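Local coordinates for protein alpha-Amylase (Thermotoga maritima, PDB 2B5D) that is named an alpha-amylase and belongs to glycoside hydrolase family 57, a family of carbohydrate-active enzymes built on an incomplete beta/alpha barrel, at residues A[71-82]-A[110-118]; A[83-91]-A[103-111]. All coordinates share one frame; numbering follows the deposited sequence. Where two conformers were deposited one is given.

Contact 1: residues A[71-82]-A[110-118]; sequences QEKYERHMEKLI and FEKILNVFR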
loop_
_atom_site.group_PDB
_atom_site.type_symbol
_atom_site.label_atom_id
_atom_site.label_comp_id
_atom_site.label_asym_id
_atom_site.label_seq_id
_atom_site.Cartn_x
_atom_site.Cartn_y
_atom_site.Cartn_z
ATOM N N GLN A 71 33.783 3.062 1.729
ATOM C CA GLN A 71 34.812 2.542 2.619
ATOM C C GLN A 71 34.810 3.270 3.977
ATOM O O GLN A 71 34.956 2.635 5.034
ATOM C CB GLN A 71 36.187 2.645 1.955
ATOM C CG GLN A 71 36.237 2.120 0.526
ATOM C CD GLN A 71 37.577 2.359 -0.159
ATOM O OE1 GLN A 71 37.854 1.786 -1.217
ATOM N NE2 GLN A 71 38.416 3.200 0.443
ATOM N N GLU A 72 34.646 4.598 3.929
ATOM C CA GLU A 72 34.506 5.443 5.126
ATOM C C GLU A 72 33.260 5.083 5.946
ATOM O O GLU A 72 33.360 4.868 7.156
ATOM C CB GLU A 72 34.521 6.930 4.742
ATOM C CG GLU A 72 35.939 7.453 4.487
ATOM C CD GLU A 72 36.014 8.842 3.835
ATOM O OE1 GLU A 72 37.152 9.231 3.477
ATOM O OE2 GLU A 72 34.973 9.536 3.678
ATOM N N LYS A 73 32.111 4.990 5.280
ATOM C CA LYS A 73 30.877 4.497 5.908
ATOM C C LYS A 73 30.996 3.076 6.487
ATOM O O LYS A 73 30.428 2.792 7.543
ATOM C CB LYS A 73 29.689 4.599 4.945
ATOM C CG LYS A 73 29.169 6.009 4.781
ATOM C CD LYS A 73 28.640 6.297 3.359
ATOM C CE LYS A 73 28.634 7.822 3.016
ATOM N NZ LYS A 73 29.827 8.600 3.526
ATOM N N TYR A 74 31.742 2.195 5.824
ATOM C CA TYR A 74 31.913 0.833 6.337
ATOM C C TYR A 74 32.742 0.817 7.613
ATOM O O TYR A 74 32.444 0.068 8.536
ATOM C CB TYR A 74 32.538 -0.114 5.286
ATOM C CG TYR A 74 32.786 -1.509 5.830
ATOM C CD1 TYR A 74 34.052 -1.889 6.268
ATOM C CD2 TYR A 74 31.743 -2.429 5.941
ATOM C CE1 TYR A 74 34.282 -3.162 6.783
ATOM C CE2 TYR A 74 31.956 -3.687 6.453
ATOM C CZ TYR A 74 33.224 -4.051 6.868
ATOM O OH TYR A 74 33.428 -5.298 7.376
ATOM N N GLU A 75 33.792 1.636 7.630
ATOM C CA GLU A 75 34.715 1.754 8.755
ATOM C C GLU A 75 33.959 2.220 10.013
ATOM O O GLU A 75 34.136 1.674 11.110
ATOM C CB GLU A 75 35.795 2.758 8.385
ATOM C CG GLU A 75 37.199 2.253 8.619
ATOM C CD GLU A 75 38.253 2.976 7.765
ATOM O OE1 GLU A 75 38.962 3.842 8.330
ATOM O OE2 GLU A 75 38.385 2.679 6.542
ATOM N N ARG A 76 33.088 3.209 9.814
ATOM C CA ARG A 76 32.222 3.754 10.851
ATOM C C ARG A 76 31.129 2.751 11.270
ATOM O O ARG A 76 30.775 2.656 12.458
ATOM C CB ARG A 76 31.675 5.116 10.380
ATOM C CG ARG A 76 30.200 5.427 10.647
ATOM C CD ARG A 76 29.893 6.914 10.379
ATOM N NE ARG A 76 30.739 7.478 9.324
ATOM C CZ ARG A 76 30.300 7.889 8.128
ATOM N NH1 ARG A 76 28.994 7.814 7.829
ATOM N NH2 ARG A 76 31.163 8.385 7.233
ATOM N N HIS A 77 30.627 1.970 10.313
ATOM C CA HIS A 77 29.710 0.875 10.633
ATOM C C HIS A 77 30.410 -0.215 11.456
ATOM O O HIS A 77 29.856 -0.765 12.404
ATOM C CB HIS A 77 29.122 0.294 9.354
ATOM C CG HIS A 77 28.547 -1.076 9.518
ATOM N ND1 HIS A 77 27.209 -1.294 9.773
ATOM C CD2 HIS A 77 29.123 -2.301 9.450
ATOM C CE1 HIS A 77 26.987 -2.596 9.861
ATOM N NE2 HIS A 77 28.131 -3.229 9.670
ATOM N N MET A 78 31.645 -0.519 11.102
ATOM C CA MET A 78 32.369 -1.559 11.818
ATOM C C MET A 78 32.692 -1.192 13.273
ATOM O O MET A 78 32.686 -2.062 14.159
ATOM C CB MET A 78 33.608 -1.996 11.031
ATOM C CG MET A 78 33.263 -2.950 9.889
ATOM S SD MET A 78 32.183 -4.357 10.382
ATOM C CE MET A 78 33.358 -5.412 11.246
ATOM N N GLU A 79 32.948 0.096 13.505
ATOM C CA GLU A 79 33.202 0.624 14.858
ATOM C C GLU A 79 31.941 0.649 15.724
ATOM O O GLU A 79 31.959 0.196 16.870
ATOM C CB GLU A 79 33.852 2.000 14.790
ATOM C CG GLU A 79 35.366 1.931 14.687
ATOM C CD GLU A 79 35.939 3.121 13.930
ATOM O OE1 GLU A 79 37.161 3.099 13.619
ATOM O OE2 GLU A 79 35.166 4.078 13.638
ATOM N N LYS A 80 30.848 1.156 15.156
ATOM C CA LYS A 80 29.532 1.044 15.778
ATOM C C LYS A 80 29.293 -0.404 16.232
ATOM O O LYS A 80 28.836 -0.655 17.350
ATOM C CB LYS A 80 28.464 1.487 14.778
ATOM C CG LYS A 80 27.248 2.160 15.374
ATOM C CD LYS A 80 26.814 3.326 14.471
ATOM C CE LYS A 80 25.493 3.982 14.908
ATOM N NZ LYS A 80 24.272 3.292 14.363
ATOM N N LEU A 81 29.653 -1.351 15.370
ATOM C CA LEU A 81 29.449 -2.761 15.637
ATOM C C LEU A 81 30.394 -3.334 16.699
ATOM O O LEU A 81 29.950 -4.122 17.530
ATOM C CB LEU A 81 29.492 -3.573 14.325
ATOM C CG LEU A 81 29.229 -5.083 14.345
ATOM C CD1 LEU A 81 27.834 -5.453 14.914
ATOM C CD2 LEU A 81 29.454 -5.710 12.961
ATOM N N ILE A 82 31.678 -2.962 16.671
ATOM C CA ILE A 82 32.634 -3.349 17.747
ATOM C C ILE A 82 32.287 -2.723 19.123
ATOM O O ILE A 82 32.542 -3.323 20.185
ATOM C CB ILE A 82 34.094 -2.976 17.415
ATOM C CG1 ILE A 82 34.604 -3.784 16.215
ATOM C CG2 ILE A 82 35.004 -3.175 18.660
ATOM C CD1 ILE A 82 35.868 -3.204 15.541
ATOM N N PHE A 110 35.082 -9.263 14.785
ATOM C CA PHE A 110 34.840 -7.954 14.174
ATOM C C PHE A 110 36.071 -7.080 14.187
ATOM O O PHE A 110 36.269 -6.299 13.248
ATOM C CB PHE A 110 33.688 -7.203 14.828
ATOM C CG PHE A 110 32.374 -7.891 14.721
ATOM C CD1 PHE A 110 32.128 -8.820 13.707
ATOM C CD2 PHE A 110 31.357 -7.604 15.621
ATOM C CE1 PHE A 110 30.922 -9.456 13.619
ATOM C CE2 PHE A 110 30.130 -8.242 15.528
ATOM C CZ PHE A 110 29.920 -9.172 14.526
ATOM N N GLU A 111 36.885 -7.192 15.237
ATOM C CA GLU A 111 38.120 -6.413 15.302
ATOM C C GLU A 111 39.046 -6.862 14.184
ATOM O O GLU A 111 39.530 -6.035 13.405
ATOM C CB GLU A 111 38.813 -6.541 16.666
ATOM C CG GLU A 111 38.375 -5.506 17.705
ATOM C CD GLU A 111 39.053 -5.691 19.072
ATOM O OE1 GLU A 111 40.158 -6.305 19.132
ATOM O OE2 GLU A 111 38.468 -5.219 20.088
ATOM N N LYS A 112 39.264 -8.179 14.106
ATOM C CA LYS A 112 40.018 -8.820 13.025
ATOM C C LYS A 112 39.606 -8.363 11.623
ATOM O O LYS A 112 40.457 -8.022 10.799
ATOM C CB LYS A 112 39.900 -10.340 13.131
ATOM C CG LYS A 112 41.162 -11.046 13.608
ATOM C CD LYS A 112 42.110 -11.372 12.432
ATOM C CE LYS A 112 42.942 -10.137 11.962
ATOM N NZ LYS A 112 43.782 -10.404 10.736
ATOM N N ILE A 113 38.295 -8.357 11.374
ATOM C CA ILE A 113 37.738 -7.966 10.083
ATOM C C ILE A 113 38.076 -6.523 9.706
ATOM O O ILE A 113 38.604 -6.280 8.622
ATOM C CB ILE A 113 36.215 -8.276 10.019
ATOM C CG1 ILE A 113 36.028 -9.765 9.724
ATOM C CG2 ILE A 113 35.479 -7.415 8.970
ATOM C CD1 ILE A 113 34.745 -10.301 10.222
ATOM N N LEU A 114 37.796 -5.584 10.610
ATOM C CA LEU A 114 38.042 -4.151 10.367
ATOM C C LEU A 114 39.528 -3.882 10.180
ATOM O O LEU A 114 39.911 -2.970 9.440
ATOM C CB LEU A 114 37.524 -3.305 11.532
ATOM C CG LEU A 114 36.902 -1.928 11.296
ATOM C CD1 LEU A 114 36.919 -1.140 12.605
ATOM C CD2 LEU A 114 37.535 -1.113 10.169
ATOM N N ASN A 115 40.339 -4.701 10.850
ATOM C CA ASN A 115 41.790 -4.689 10.746
ATOM C C ASN A 115 42.320 -5.158 9.403
ATOM O O ASN A 115 43.309 -4.609 8.908
ATOM C CB ASN A 115 42.381 -5.592 11.805
ATOM C CG ASN A 115 43.552 -4.966 12.486
ATOM O OD1 ASN A 115 43.381 -4.222 13.461
ATOM N ND2 ASN A 115 44.759 -5.242 11.979
ATOM N N VAL A 116 41.694 -6.191 8.835
ATOM C CA VAL A 116 42.008 -6.615 7.468
ATOM C C VAL A 116 41.640 -5.502 6.498
ATOM O O VAL A 116 42.396 -5.184 5.595
ATOM C CB VAL A 116 41.294 -7.936 7.078
ATOM C CG1 VAL A 116 41.365 -8.190 5.569
ATOM C CG2 VAL A 116 41.884 -9.120 7.858
ATOM N N PHE A 117 40.472 -4.906 6.704
ATOM C CA PHE A 117 39.998 -3.811 5.879
ATOM C C PHE A 117 40.996 -2.656 5.874
ATOM O O PHE A 117 41.200 -2.009 4.842
ATOM C CB PHE A 117 38.651 -3.342 6.399
ATOM C CG PHE A 117 37.985 -2.319 5.539
ATOM C CD1 PHE A 117 38.044 -0.974 5.868
ATOM C CD2 PHE A 117 37.257 -2.701 4.422
ATOM C CE1 PHE A 117 37.403 -0.019 5.086
ATOM C CE2 PHE A 117 36.618 -1.751 3.634
ATOM C CZ PHE A 117 36.695 -0.409 3.968
ATOM N N ARG A 118 41.613 -2.422 7.035
ATOM C CA ARG A 118 42.629 -1.388 7.202
ATOM C C ARG A 118 43.954 -1.787 6.555
ATOM O O ARG A 118 44.552 -0.959 5.883
ATOM C CB ARG A 118 42.815 -1.022 8.681
ATOM C CG ARG A 118 41.608 -0.295 9.286
ATOM C CD ARG A 118 41.941 0.313 10.643
ATOM N NE ARG A 118 40.752 0.616 11.444
ATOM C CZ ARG A 118 39.904 1.614 11.194
ATOM N NH1 ARG A 118 38.856 1.817 11.983
ATOM N NH2 ARG A 118 40.100 2.406 10.154
#
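Leu114 of helix 97-119 is a knob in a hole formed by Glu75, Met78, Glu79 and Ile82 of helix 68-91. The two helices form an antiparallel hairpin, with segment axes 10.0 Å apart at closest approach and N-to-C directions 162° apart. Leu114 CG presses on Met78 CB at 3.3 Å, tighter than usual for two carbons. Its CD1 branch reaches Ile82 CD1 and its CD2 branch meets Glu75 CG. One turn earlier Phe110 CB meets Ile82 CG1 and Met78 CE. The CD2 methyl of Leu81 stands over the centre of the Phe110 ring, a CH-pi contact with CD2 3.7 Å from the ring centroid. At the other end Tyr74 CD1 lies over one face of the Phe117 ring, and the ring planes are tilted by 49°. Tyr74 holds its CG anti to the backbone N (chi1 177°), which carries the phenol to the second helix, where OH comes 3.4 Å from Ile113 CG2. Met78 bends at its last two torsions and brings CE to Ile113 CG2. On the more exposed side Arg118 joins two carboxylates in a salt-bridge network. Its extended chain passes Leu114 CD2, which lies against one guanidinium face. Arg118 NH1 is 2.7 Å from Glu79 OE1. The hydrogen bond from Arg118 NH2 to Glu75 OE1 is short at 2.6 Å but bent and weak. Farther out, the Tyr74 hydroxyl is hydrogen-bonded to Thr35 OG1 on helix 27-47, the helix that also meets Met78 and Ile113. The second carboxylate oxygen of Glu75, OE2, lies at the edge of the Phe117 ring, 3.2 Å from CE1.

Contact 2: residues A[83-91]-A[103-111]; sequences ELANKEVER and AKFYREHFE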
loop_
_atom_site.group_PDB
_atom_site.type_symbol
_atom_site.label_atom_id
_atom_site.label_comp_id
_atom_site.label_asym_id
_atom_site.label_seq_id
_atom_site.Cartn_x
_atom_site.Cartn_y
_atom_site.Cartn_z
ATOM N N GLU A 83 31.726 -1.510 19.084
ATOM C CA GLU A 83 31.160 -0.868 20.272
ATOM C C GLU A 83 30.005 -1.706 20.828
ATOM O O GLU A 83 29.963 -1.980 22.029
ATOM C CB GLU A 83 30.700 0.555 19.945
ATOM C CG GLU A 83 30.312 1.413 21.154
ATOM C CD GLU A 83 29.360 2.548 20.768
ATOM O OE1 GLU A 83 29.823 3.702 20.660
ATOM O OE2 GLU A 83 28.158 2.279 20.531
ATOM N N LEU A 84 29.084 -2.126 19.955
ATOM C CA LEU A 84 27.986 -3.019 20.353
ATOM C C LEU A 84 28.526 -4.343 20.864
ATOM O O LEU A 84 27.975 -4.924 21.807
ATOM C CB LEU A 84 27.032 -3.299 19.196
ATOM C CG LEU A 84 25.551 -3.621 19.452
ATOM C CD1 LEU A 84 25.007 -4.451 18.318
ATOM C CD2 LEU A 84 25.263 -4.309 20.777
ATOM N N ALA A 85 29.602 -4.815 20.247
ATOM C CA ALA A 85 30.194 -6.089 20.643
ATOM C C ALA A 85 30.624 -6.027 22.103
ATOM O O ALA A 85 30.336 -6.944 22.876
ATOM C CB ALA A 85 31.370 -6.446 19.741
ATOM N N ASN A 86 31.295 -4.931 22.463
ATOM C CA ASN A 86 31.703 -4.657 23.845
ATOM C C ASN A 86 30.572 -4.516 24.877
ATOM O O ASN A 86 30.620 -5.137 25.954
ATOM C CB ASN A 86 32.633 -3.454 23.882
ATOM C CG ASN A 86 34.088 -3.858 23.779
ATOM O OD1 ASN A 86 34.857 -3.257 23.021
ATOM N ND2 ASN A 86 34.476 -4.892 24.540
ATOM N N LYS A 87 29.562 -3.715 24.539
ATOM C CA LYS A 87 28.335 -3.625 25.321
ATOM C C LYS A 87 27.775 -5.016 25.580
ATOM O O LYS A 87 27.141 -5.266 26.613
ATOM C CB LYS A 87 27.278 -2.834 24.557
ATOM C CG LYS A 87 27.022 -1.399 24.987
ATOM C CD LYS A 87 25.637 -0.989 24.473
ATOM C CE LYS A 87 25.194 0.410 24.918
ATOM N NZ LYS A 87 25.502 1.492 23.924
ATOM N N GLU A 88 28.010 -5.918 24.626
ATOM C CA GLU A 88 27.414 -7.234 24.655
ATOM C C GLU A 88 28.213 -8.210 25.493
ATOM O O GLU A 88 27.622 -9.062 26.166
ATOM C CB GLU A 88 27.174 -7.761 23.236
ATOM C CG GLU A 88 25.813 -7.350 22.643
ATOM C CD GLU A 88 24.609 -8.057 23.293
ATOM O OE1 GLU A 88 24.703 -9.266 23.579
ATOM O OE2 GLU A 88 23.551 -7.416 23.509
ATOM N N VAL A 89 29.542 -8.078 25.479
ATOM C CA VAL A 89 30.388 -8.925 26.325
ATOM C C VAL A 89 30.143 -8.713 27.842
ATOM O O VAL A 89 30.245 -9.667 28.616
ATOM C CB VAL A 89 31.907 -8.885 25.942
ATOM C CG1 VAL A 89 32.438 -7.486 25.938
ATOM C CG2 VAL A 89 32.735 -9.738 26.912
ATOM N N GLU A 90 29.803 -7.486 28.250
ATOM C CA GLU A 90 29.411 -7.217 29.649
ATOM C C GLU A 90 27.983 -7.658 29.976
ATOM O O GLU A 90 27.777 -8.403 30.935
ATOM C CB GLU A 90 29.641 -5.746 30.052
ATOM C CG GLU A 90 30.923 -5.497 30.870
ATOM C CD GLU A 90 30.747 -5.707 32.384
ATOM O OE1 GLU A 90 31.382 -4.948 33.158
ATOM O OE2 GLU A 90 29.986 -6.615 32.804
ATOM N N ARG A 91 27.012 -7.215 29.176
ATOM C CA ARG A 91 25.600 -7.585 29.355
ATOM C C ARG A 91 25.370 -9.101 29.344
ATOM O O ARG A 91 24.383 -9.578 29.900
ATOM C CB ARG A 91 24.728 -6.873 28.301
ATOM C CG ARG A 91 23.247 -7.334 28.174
ATOM C CD ARG A 91 22.259 -6.529 29.040
ATOM N NE ARG A 91 21.099 -6.020 28.278
ATOM C CZ ARG A 91 19.898 -6.611 28.176
ATOM N NH1 ARG A 91 19.659 -7.770 28.786
ATOM N NH2 ARG A 91 18.925 -6.043 27.455
ATOM N N ALA A 103 29.678 -13.734 22.473
ATOM C CA ALA A 103 29.827 -12.278 22.477
ATOM C C ALA A 103 31.293 -11.880 22.425
ATOM O O ALA A 103 31.641 -10.843 21.880
ATOM C CB ALA A 103 29.151 -11.670 23.689
ATOM N N LYS A 104 32.151 -12.724 22.981
ATOM C CA LYS A 104 33.587 -12.454 22.992
ATOM C C LYS A 104 34.223 -12.903 21.672
ATOM O O LYS A 104 35.184 -12.276 21.193
ATOM C CB LYS A 104 34.252 -13.130 24.200
ATOM C CG LYS A 104 33.328 -13.151 25.412
ATOM C CD LYS A 104 34.043 -13.110 26.748
ATOM C CE LYS A 104 34.950 -14.294 26.957
ATOM N NZ LYS A 104 36.316 -13.790 26.710
ATOM N N PHE A 105 33.682 -13.990 21.100
ATOM C CA PHE A 105 34.055 -14.401 19.755
ATOM C C PHE A 105 33.774 -13.245 18.792
ATOM O O PHE A 105 34.649 -12.870 18.009
ATOM C CB PHE A 105 33.327 -15.670 19.299
ATOM C CG PHE A 105 33.499 -15.959 17.815
ATOM C CD1 PHE A 105 32.691 -15.319 16.862
ATOM C CD2 PHE A 105 34.486 -16.837 17.368
ATOM C CE1 PHE A 105 32.860 -15.560 15.500
ATOM C CE2 PHE A 105 34.651 -17.090 16.001
ATOM C CZ PHE A 105 33.828 -16.450 15.068
ATOM N N TYR A 106 32.567 -12.684 18.898
ATOM C CA TYR A 106 32.103 -11.572 18.058
ATOM C C TYR A 106 32.942 -10.311 18.139
ATOM O O TYR A 106 33.190 -9.674 17.117
ATOM C CB TYR A 106 30.641 -11.238 18.354
ATOM C CG TYR A 106 29.663 -12.160 17.686
ATOM C CD1 TYR A 106 28.608 -12.721 18.398
ATOM C CD2 TYR A 106 29.801 -12.488 16.337
ATOM C CE1 TYR A 106 27.696 -13.581 17.783
ATOM C CE2 TYR A 106 28.907 -13.338 15.717
ATOM C CZ TYR A 106 27.851 -13.880 16.437
ATOM O OH TYR A 106 26.962 -14.714 15.799
ATOM N N ARG A 107 33.378 -9.963 19.353
ATOM C CA ARG A 107 34.301 -8.845 19.574
ATOM C C ARG A 107 35.647 -9.058 18.876
ATOM O O ARG A 107 36.107 -8.182 18.139
ATOM C CB ARG A 107 34.463 -8.540 21.074
ATOM C CG ARG A 107 35.836 -7.973 21.463
ATOM C CD ARG A 107 35.825 -6.992 22.650
ATOM N NE ARG A 107 35.469 -7.602 23.946
ATOM C CZ ARG A 107 36.157 -8.567 24.562
ATOM N NH1 ARG A 107 37.242 -9.093 24.003
ATOM N NH2 ARG A 107 35.739 -9.033 25.732
ATOM N N GLU A 108 36.271 -10.213 19.098
ATOM C CA GLU A 108 37.578 -10.505 18.495
ATOM C C GLU A 108 37.470 -10.542 16.959
ATOM O O GLU A 108 38.271 -9.909 16.252
ATOM C CB GLU A 108 38.191 -11.822 19.060
ATOM C CG GLU A 108 39.752 -11.873 19.038
ATOM C CD GLU A 108 40.348 -13.299 19.231
ATOM O OE1 GLU A 108 41.226 -13.721 18.424
ATOM O OE2 GLU A 108 39.945 -14.002 20.192
ATOM N N HIS A 109 36.458 -11.256 16.465
ATOM C CA HIS A 109 36.202 -11.419 15.031
ATOM C C HIS A 109 35.989 -10.101 14.282
ATOM O O HIS A 109 36.651 -9.843 13.268
ATOM C CB HIS A 109 35.005 -12.338 14.835
ATOM C CG HIS A 109 34.846 -12.831 13.434
ATOM N ND1 HIS A 109 33.671 -12.686 12.723
ATOM C CD2 HIS A 109 35.710 -13.467 12.610
ATOM C CE1 HIS A 109 33.813 -13.232 11.530
ATOM N NE2 HIS A 109 35.044 -13.702 11.432
ATOM N N PHE A 110 35.082 -9.263 14.785
ATOM C CA PHE A 110 34.840 -7.954 14.174
ATOM C C PHE A 110 36.071 -7.080 14.187
ATOM O O PHE A 110 36.269 -6.299 13.248
ATOM C CB PHE A 110 33.688 -7.203 14.828
ATOM C CG PHE A 110 32.374 -7.891 14.721
ATOM C CD1 PHE A 110 32.128 -8.820 13.707
ATOM C CD2 PHE A 110 31.357 -7.604 15.621
ATOM C CE1 PHE A 110 30.922 -9.456 13.619
ATOM C CE2 PHE A 110 30.130 -8.242 15.528
ATOM C CZ PHE A 110 29.920 -9.172 14.526
ATOM N N GLU A 111 36.885 -7.192 15.237
ATOM C CA GLU A 111 38.120 -6.413 15.302
ATOM C C GLU A 111 39.046 -6.862 14.184
ATOM O O GLU A 111 39.530 -6.035 13.405
ATOM C CB GLU A 111 38.813 -6.541 16.666
ATOM C CG GLU A 111 38.375 -5.506 17.705
ATOM C CD GLU A 111 39.053 -5.691 19.072
ATOM O OE1 GLU A 111 40.158 -6.305 19.132
ATOM O OE2 GLU A 111 38.468 -5.219 20.088
#
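Ala85 faces Arg107, and Val89 faces Ala103, where two antiparallel helices come close. Both CA pairs are 5.1 Å apart. The segment axes approach to 8.6 Å, and their N-to-C directions differ by 157°. The close spacing is consistent with the alanines, Ala85 and Ala103, that point across it. Ala85 CB rests on Arg107 CA at 3.8 Å and also approaches Phe110 CD2. Ala103 CB lies against Val89 CA and Glu88 O. Val89 packs on the polar chains beside it. Its CG2, anti to the backbone N, meets Lys104 CD at 3.6 Å and Arg107 NH2 at 3.3 Å. Its CG1 sits at the edge of the Arg107 guanidinium. Arg107 bends at its second and third torsions and runs alongside Asn86 and Val89. The Asn86 amide and the guanidinium are tilted by 25°. Asn86 ND2 and Arg107 NE are 2.9 Å apart, but both are donors and form no hydrogen bond, so the amide placement is doubtful. Glu88 turns its carboxylate to other parts of the chain, with a salt bridge to Arg269 and a hydrogen bond to Tyr291. Tyr106 OH bonds to Lys290 O. The arrangement is a close-packed antiparallel helical hairpin with alanines at its interface.

Overall arrangement
Contacts 1 and 2 are two successive parts of one interface between helix 68-91 and helix 97-119. Their centres are about 13 Å apart. Along the chain the order is 71-82, 83-91, 103-111 and 110-118, so the segments of contact 1 enclose those of contact 2. Phe110 and Glu111 belong to both. Contact 2 lies nearer the turn of the hairpin and farther from the centre of the chain, about 29 Å against 21 Å. Contact 1 borders helix 27-47, and its Lys80 also reaches Asp276; contact 2 meets Arg269, Tyr273 and Tyr291. Together with helices 59-66 and 125-134 the hairpin fills the connection between parallel strands 53-57 and 137-142 of the family 57 domain.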